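Local coordinates for protein methyltransferase (PDB 2ESR) that probably transfers methyl groups from S-adenosylmethionine to a substrate that has not been established, at residues S55-V60 against N81-L86; V60-K65 against K87-R92; D102-D107 against E130-V135. All coordinates share one frame; numbering follows the deposited sequence.

Contact 1. Residues S55-V60 against N81-L86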
# COMPACT_ATOMS: atom_id res chain seq x y z
N SER A 55 2.45 -7.76 9.41
CA SER A 55 2.33 -8.29 8.05
C SER A 55 2.74 -7.37 6.92
O SER A 55 3.45 -7.78 6.00
CB SER A 55 0.90 -8.75 7.82
OG SER A 55 0.48 -9.61 8.85
N ALA A 56 2.28 -6.12 6.97
CA ALA A 56 2.59 -5.17 5.92
C ALA A 56 2.63 -3.78 6.49
O ALA A 56 2.21 -3.55 7.62
CB ALA A 56 1.54 -5.26 4.83
N ALA A 57 3.14 -2.84 5.70
CA ALA A 57 3.23 -1.46 6.16
C ALA A 57 3.01 -0.47 5.04
O ALA A 57 3.44 -0.69 3.90
CB ALA A 57 4.58 -1.21 6.79
N VAL A 58 2.34 0.62 5.36
CA VAL A 58 2.13 1.69 4.40
C VAL A 58 2.96 2.81 5.00
O VAL A 58 2.78 3.15 6.17
CB VAL A 58 0.66 2.14 4.30
CG1 VAL A 58 0.57 3.42 3.45
CG2 VAL A 58 -0.18 1.05 3.67
N LEU A 59 3.88 3.36 4.21
CA LEU A 59 4.71 4.46 4.68
C LEU A 59 4.39 5.70 3.86
O LEU A 59 4.25 5.63 2.65
CB LEU A 59 6.20 4.12 4.53
CG LEU A 59 6.79 3.01 5.41
CD1 LEU A 59 6.27 1.65 4.96
CD2 LEU A 59 8.30 3.06 5.31
N VAL A 60 4.27 6.84 4.53
CA VAL A 60 4.00 8.09 3.84
C VAL A 60 5.12 9.06 4.19
O VAL A 60 5.36 9.34 5.36
CB VAL A 60 2.66 8.73 4.27
CG1 VAL A 60 2.39 9.98 3.42
CG2 VAL A 60 1.53 7.73 4.12
N ASN A 81 8.05 -6.61 -0.81
CA ASN A 81 6.67 -6.72 -1.25
C ASN A 81 5.66 -6.44 -0.14
O ASN A 81 4.47 -6.34 -0.39
CB ASN A 81 6.41 -8.11 -1.84
CG ASN A 81 7.21 -8.37 -3.10
OD1 ASN A 81 7.28 -9.50 -3.59
ND2 ASN A 81 7.81 -7.31 -3.64
N ARG A 82 6.16 -6.31 1.09
CA ARG A 82 5.29 -6.06 2.24
C ARG A 82 5.15 -4.56 2.53
O ARG A 82 4.43 -4.18 3.46
CB ARG A 82 5.86 -6.76 3.48
CG ARG A 82 6.37 -8.18 3.22
CD ARG A 82 7.06 -8.75 4.45
NE ARG A 82 6.11 -9.10 5.50
CZ ARG A 82 5.31 -10.16 5.46
NH1 ARG A 82 5.35 -11.00 4.43
NH2 ARG A 82 4.46 -10.39 6.46
N PHE A 83 5.81 -3.73 1.74
CA PHE A 83 5.75 -2.29 1.97
C PHE A 83 5.18 -1.48 0.81
O PHE A 83 5.43 -1.77 -0.36
CB PHE A 83 7.14 -1.75 2.29
CG PHE A 83 7.82 -2.46 3.42
CD1 PHE A 83 8.52 -3.64 3.21
CD2 PHE A 83 7.73 -1.96 4.72
CE1 PHE A 83 9.12 -4.32 4.26
CE2 PHE A 83 8.33 -2.63 5.78
CZ PHE A 83 9.02 -3.81 5.55
N THR A 84 4.41 -0.46 1.17
CA THR A 84 3.81 0.44 0.19
C THR A 84 4.23 1.85 0.61
O THR A 84 3.86 2.30 1.69
CB THR A 84 2.28 0.34 0.21
OG1 THR A 84 1.88 -1.01 -0.08
CG2 THR A 84 1.67 1.27 -0.83
N LEU A 85 5.01 2.52 -0.23
CA LEU A 85 5.46 3.87 0.06
C LEU A 85 4.67 4.88 -0.76
O LEU A 85 4.57 4.77 -1.98
CB LEU A 85 6.96 4.03 -0.24
CG LEU A 85 7.50 5.46 -0.08
CD1 LEU A 85 7.44 5.87 1.38
CD2 LEU A 85 8.93 5.56 -0.59
N LEU A 86 4.11 5.87 -0.08
CA LEU A 86 3.35 6.91 -0.73
C LEU A 86 4.09 8.23 -0.56
O LEU A 86 4.46 8.61 0.55
CB LEU A 86 1.95 7.03 -0.11
CG LEU A 86 1.03 5.82 -0.25
CD1 LEU A 86 -0.25 6.06 0.52
CD2 LEU A 86 0.73 5.58 -1.72
O HOH W 1 1.36 -2.45 2.27
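Ala57 O is the best-held polar atom of this pairing, with two hydrogen bonds. Thr84 N donates to Ala57 O at 2.9 Å, nearly along the C=O axis, and a water donates to Ala57 O over a longer 3.2 Å. The same water is hydrogen-bonded to Thr84 OG1, which lies anti to the carbonyl carbon, beside the backbone N. Three further backbone bonds complete a parallel ladder: Ala57 N to Arg82 O, Leu59 N to Thr84 O and Leu86 N to Leu59 O. The last is short, 2.7 Å from Leu86 N to Leu59 O, and its N-H...O angle is 168°. Strands 56-60 and 83-86 thus run side by side, 15° apart in direction.

Ala57, Leu59, Phe83 and Leu85 share one face of the sheet. Leu59 CD1 meets the Phe83 ring in plane at its edge, 3.9 Å from Phe83 CD2. Leu85 CG lies anti to the backbone N (chi1 175°), which brings Leu85 CD1 back to 3.8 Å from Leu59 CB. Ile70 of helix 64-75 and Val50 of helix 44-51 are among the residues covering this face. Beyond the ladder, the Arg82 chain bends at chi3 and lays one guanidinium face over Ser55 O; Arg82 NH2 is 2.8 Å from Ser55 O, but the angle is too poor for a hydrogen bond.

In this beta-alpha-beta unit the four bonds satisfy buried N-H and C=O groups facing the partner strand, strand 34-38 serving the other edge of 56-60, while the attraction between the Arg82 charge and Ser55 O is probably largely electrostatic, lacking a directed N-H.

Contact 2. Residues V60-K65 against K87-R92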
# COMPACT_ATOMS: atom_id res chain seq x y z
N VAL A 60 4.27 6.84 4.53
CA VAL A 60 4.00 8.09 3.84
C VAL A 60 5.12 9.06 4.19
O VAL A 60 5.36 9.34 5.36
CB VAL A 60 2.66 8.73 4.27
CG1 VAL A 60 2.39 9.98 3.42
CG2 VAL A 60 1.53 7.73 4.12
N GLU A 61 5.81 9.56 3.17
CA GLU A 61 6.91 10.49 3.37
C GLU A 61 6.99 11.38 2.15
O GLU A 61 7.13 10.89 1.03
CB GLU A 61 8.22 9.73 3.57
CG GLU A 61 9.46 10.61 3.69
CD GLU A 61 9.33 11.64 4.80
OE1 GLU A 61 9.13 11.24 5.97
OE2 GLU A 61 9.43 12.85 4.51
N LYS A 62 6.91 12.69 2.36
CA LYS A 62 6.95 13.66 1.27
C LYS A 62 8.34 14.07 0.78
O LYS A 62 8.50 14.43 -0.39
CB LYS A 62 6.18 14.93 1.68
CG LYS A 62 4.94 15.18 0.85
CD LYS A 62 5.26 15.25 -0.64
CE LYS A 62 4.02 15.49 -1.47
NZ LYS A 62 4.31 15.38 -2.93
N ASN A 63 9.34 14.01 1.65
CA ASN A 63 10.71 14.39 1.28
C ASN A 63 11.33 13.39 0.30
O ASN A 63 11.29 12.18 0.51
CB ASN A 63 11.58 14.52 2.53
CG ASN A 63 13.01 14.91 2.22
OD1 ASN A 63 13.77 14.12 1.65
ND2 ASN A 63 13.38 16.12 2.59
N ARG A 64 11.93 13.92 -0.76
CA ARG A 64 12.55 13.09 -1.79
C ARG A 64 13.76 12.28 -1.31
O ARG A 64 13.92 11.13 -1.69
CB ARG A 64 12.96 13.95 -2.98
CG ARG A 64 11.80 14.70 -3.62
CD ARG A 64 12.20 15.29 -4.97
NE ARG A 64 12.60 14.25 -5.92
CZ ARG A 64 11.79 13.28 -6.35
NH1 ARG A 64 10.53 13.22 -5.93
NH2 ARG A 64 12.24 12.38 -7.21
N LYS A 65 14.60 12.89 -0.48
CA LYS A 65 15.78 12.20 0.03
C LYS A 65 15.39 11.08 0.98
O LYS A 65 15.99 10.00 0.97
CB LYS A 65 16.71 13.21 0.72
CG LYS A 65 17.51 14.06 -0.26
CD LYS A 65 18.29 15.17 0.44
CE LYS A 65 17.44 16.43 0.61
NZ LYS A 65 16.19 16.20 1.38
N LYS A 87 4.30 8.92 -1.68
CA LYS A 87 4.98 10.20 -1.67
C LYS A 87 3.88 11.26 -1.69
O LYS A 87 3.44 11.69 -2.76
CB LYS A 87 5.88 10.34 -2.90
CG LYS A 87 6.73 11.60 -2.90
CD LYS A 87 7.96 11.45 -3.79
CE LYS A 87 7.59 11.11 -5.23
NZ LYS A 87 8.81 10.90 -6.08
N MSE A 88 3.43 11.65 -0.51
CA MSE A 88 2.36 12.64 -0.42
C MSE A 88 2.25 13.21 0.98
O MSE A 88 2.91 12.74 1.91
CB MSE A 88 1.03 12.01 -0.86
CG MSE A 88 0.54 10.85 -0.00
SE MSE A 88 -0.86 9.77 -0.86
CE MSE A 88 -2.24 11.11 -0.97
N GLU A 89 1.44 14.25 1.13
CA GLU A 89 1.23 14.89 2.42
C GLU A 89 0.42 13.93 3.30
O GLU A 89 -0.48 13.26 2.81
CB GLU A 89 0.45 16.20 2.26
CG GLU A 89 1.08 17.21 1.31
CD GLU A 89 2.42 17.72 1.79
OE1 GLU A 89 2.96 18.66 1.16
OE2 GLU A 89 2.94 17.19 2.80
N ALA A 90 0.75 13.88 4.58
CA ALA A 90 0.04 13.00 5.51
C ALA A 90 -1.46 13.23 5.47
O ALA A 90 -2.25 12.28 5.48
CB ALA A 90 0.56 13.20 6.92
N GLU A 91 -1.86 14.50 5.42
CA GLU A 91 -3.27 14.87 5.37
C GLU A 91 -3.96 14.29 4.14
O GLU A 91 -5.06 13.75 4.23
CB GLU A 91 -3.39 16.40 5.37
CG GLU A 91 -3.08 17.03 6.73
CD GLU A 91 -2.67 18.48 6.63
OE1 GLU A 91 -3.33 19.25 5.90
OE2 GLU A 91 -1.68 18.86 7.30
N ARG A 92 -3.30 14.41 2.99
CA ARG A 92 -3.85 13.89 1.74
C ARG A 92 -3.92 12.37 1.84
O ARG A 92 -4.91 11.75 1.46
CB ARG A 92 -2.95 14.27 0.56
CG ARG A 92 -2.90 15.75 0.24
CD ARG A 92 -1.55 16.12 -0.37
NE ARG A 92 -1.13 15.20 -1.42
CZ ARG A 92 0.10 15.14 -1.91
NH1 ARG A 92 1.04 15.95 -1.44
NH2 ARG A 92 0.40 14.28 -2.87
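Lys62 lies across the backbone of Met88 (a selenomethionine) and meets the side chain of Arg92 at about a right angle. An unstaggered chi1 of -115° sets Lys62 CG 3.3 Å from Met88 C; the bend at chi2 and the extended remainder then carry Lys62 CE to 3.5 Å from Met88 CA, a tight carbon contact. The tip arrives at the edge of the Arg92 guanidinium, Lys62 CE nearest at 3.0 Å from Arg92 NH1. Lys62 NZ lies in the guanidinium plane, 3.6 Å from Arg92 NH1, a like-charged pair that would repel. One face of that guanidinium rests over Met88 CB and Glu89 N. Glu89 turns back at chi2 so that Glu89 OE2 lies 3.4 Å from Lys62 CG; Glu89 OE1 stays 5.4 Å from Lys62 NZ, too far for a salt bridge but near enough perhaps to temper the positive charge.

Arg64 and Lys87 cross obliquely, both bent at chi3, and Lys87 NZ comes to 2.9 Å from Arg64 NH1 at the guanidinium edge. Two donors so close would repel, which might lower the ionisation of the lysine. On the buried side Val60 CG1 sits 3.2 Å from Met88 O.

Glu61 OE2 accepts from Asn63 N through its anti lone pair, while Glu61 OE1 takes Gly41 N. Asn63, the N-cap of helix 64-75, and Glu89, the N-cap of helix 90-96, mark two neighbouring strand-to-helix turns, set at the C-terminal edge of the parallel strands, as in Rossmann-like methyltransferases.

Contact 3. Residues D102-D107 against E130-V135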
# COMPACT_ATOMS: atom_id res chain seq x y z
N ASP A 102 -3.43 -1.49 12.56
CA ASP A 102 -3.21 -2.00 13.91
C ASP A 102 -2.10 -1.29 14.67
O ASP A 102 -2.10 -1.26 15.91
CB ASP A 102 -2.90 -3.49 13.83
CG ASP A 102 -3.93 -4.25 13.01
OD1 ASP A 102 -3.65 -4.57 11.83
OD2 ASP A 102 -5.02 -4.52 13.54
N LEU A 103 -1.16 -0.71 13.94
CA LEU A 103 -0.04 -0.02 14.55
C LEU A 103 0.28 1.21 13.71
O LEU A 103 0.50 1.11 12.51
CB LEU A 103 1.17 -0.95 14.61
CG LEU A 103 2.51 -0.43 15.15
CD1 LEU A 103 2.35 0.13 16.57
CD2 LEU A 103 3.53 -1.57 15.14
N VAL A 104 0.28 2.37 14.35
CA VAL A 104 0.55 3.61 13.64
C VAL A 104 1.74 4.31 14.29
O VAL A 104 1.79 4.45 15.51
CB VAL A 104 -0.69 4.54 13.70
CG1 VAL A 104 -0.40 5.85 12.97
CG2 VAL A 104 -1.89 3.84 13.08
N PHE A 105 2.70 4.73 13.48
CA PHE A 105 3.86 5.45 13.98
C PHE A 105 3.74 6.90 13.55
O PHE A 105 3.52 7.19 12.37
CB PHE A 105 5.15 4.85 13.43
CG PHE A 105 5.49 3.51 14.03
CD1 PHE A 105 5.82 3.40 15.37
CD2 PHE A 105 5.45 2.35 13.26
CE1 PHE A 105 6.10 2.15 15.94
CE2 PHE A 105 5.73 1.10 13.82
CZ PHE A 105 6.05 1.00 15.16
N LEU A 106 3.90 7.82 14.50
CA LEU A 106 3.81 9.25 14.22
C LEU A 106 4.98 10.01 14.82
O LEU A 106 5.19 10.00 16.03
CB LEU A 106 2.52 9.84 14.80
CG LEU A 106 1.16 9.28 14.43
CD1 LEU A 106 0.08 10.11 15.12
CD2 LEU A 106 0.95 9.31 12.91
N ASP A 107 5.76 10.66 13.96
CA ASP A 107 6.90 11.47 14.39
C ASP A 107 6.93 12.61 13.38
O ASP A 107 7.76 12.64 12.47
CB ASP A 107 8.20 10.68 14.33
CG ASP A 107 9.39 11.47 14.87
OD1 ASP A 107 10.47 10.88 15.10
OD2 ASP A 107 9.23 12.70 15.07
N GLU A 130 -9.67 -1.63 16.44
CA GLU A 130 -10.13 -1.57 17.82
C GLU A 130 -8.93 -1.61 18.76
O GLU A 130 -8.84 -0.82 19.72
CB GLU A 130 -11.04 -2.76 18.12
CG GLU A 130 -12.37 -2.74 17.39
CD GLU A 130 -13.34 -1.74 17.99
OE1 GLU A 130 -13.02 -0.53 18.03
OE2 GLU A 130 -14.43 -2.17 18.43
N GLN A 131 -8.00 -2.51 18.48
CA GLN A 131 -6.81 -2.71 19.31
C GLN A 131 -5.58 -1.97 18.82
O GLN A 131 -4.45 -2.37 19.08
CB GLN A 131 -6.50 -4.21 19.37
CG GLN A 131 -7.59 -5.02 20.03
CD GLN A 131 -7.84 -4.59 21.46
OE1 GLN A 131 -6.90 -4.48 22.25
NE2 GLN A 131 -9.10 -4.32 21.79
N VAL A 132 -5.81 -0.85 18.14
CA VAL A 132 -4.70 -0.06 17.62
C VAL A 132 -3.76 0.50 18.68
O VAL A 132 -4.15 0.78 19.81
CB VAL A 132 -5.23 1.14 16.79
CG1 VAL A 132 -5.87 2.16 17.70
CG2 VAL A 132 -4.11 1.78 15.98
N MSE A 133 -2.50 0.66 18.29
CA MSE A 133 -1.50 1.29 19.12
C MSE A 133 -0.96 2.42 18.24
O MSE A 133 -0.47 2.17 17.13
CB MSE A 133 -0.37 0.33 19.49
CG MSE A 133 -0.75 -0.63 20.60
SE MSE A 133 0.78 -1.68 21.08
CE MSE A 133 0.84 -2.82 19.55
N VAL A 134 -1.12 3.66 18.70
CA VAL A 134 -0.59 4.82 17.97
C VAL A 134 0.63 5.26 18.77
O VAL A 134 0.53 5.79 19.89
CB VAL A 134 -1.62 5.97 17.89
CG1 VAL A 134 -1.01 7.15 17.14
CG2 VAL A 134 -2.87 5.50 17.15
N VAL A 135 1.80 4.99 18.19
CA VAL A 135 3.08 5.28 18.81
C VAL A 135 3.67 6.58 18.33
O VAL A 135 3.96 6.76 17.14
CB VAL A 135 4.08 4.13 18.51
CG1 VAL A 135 5.39 4.40 19.19
CG2 VAL A 135 3.49 2.81 18.98
O HOH W 2 -2.58 -3.54 17.43
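Four backbone hydrogen bonds form the first shell between strands 103-106 and 132-135, which run parallel with 12° between their directions. The bonds from Val104 N to Met133 O, Val135 N to Val104 O and Leu106 N to Val135 O all lie nearly along the C=O axis; the shortest spans 2.7 Å from Val135 N to Val104 O. At Asp102 the geometry is looser. Met133 N reaches Asp102 O over 3.1 Å from 36° above the carbonyl plane, and a water donates to both Asp102 O and Gln131 O.

Leu103, Phe105, Val135 and the selenomethionine Met133 occupy one face. Phe105 and Val135 lie side by side, pointing the same way, with Phe105 CD1 3.7 Å from Val135 CB. Leu103 CG is anti to the backbone N (chi1 177°), which swings Leu103 CD1 across to 3.8 Å from Val135 CG2. On the face of Val104 and Val134, the end of Leu106 crosses obliquely, Leu106 CD1 3.7 Å from Val134 CG1.

Further out, Ile26 and Phe23 of helix 19-26 pack on the Phe105 face and Ile119 of helix 111-124 on the Val104 face, while strand 34-38 pairs with the other edge of strand 103-106. Asp102 OD1 accepts from Arg34 N, tying Asp102 to strand 34-38. Backbone polarity is thus paid for within the sheet, leaving both faces apolar for the helices, with a water joining the bonding at Asp102 O and Gln131 O.

How the contacts relate
Contacts 1 and 2 are continuous: they share Val60, and Leu86 O lies 3.1 Å from Glu61 N, a probable hydrogen bond that carries the strand pairing into the turns. Their centres are about 13 Å apart, and both touch the second subunit. Contact 3 belongs to the same sheet, where strand 34-38 separates strand 56-60 from strand 101-106; its centre is about 15 Å from that of contact 1 and about 18 Å from that of contact 2, with nearest atoms about 7 Å away in either case. Contact 2 adjoins, through Glu61, a GxGxxA-like pattern, which may mark the cofactor site, as in Rossmann-like methyltransferases.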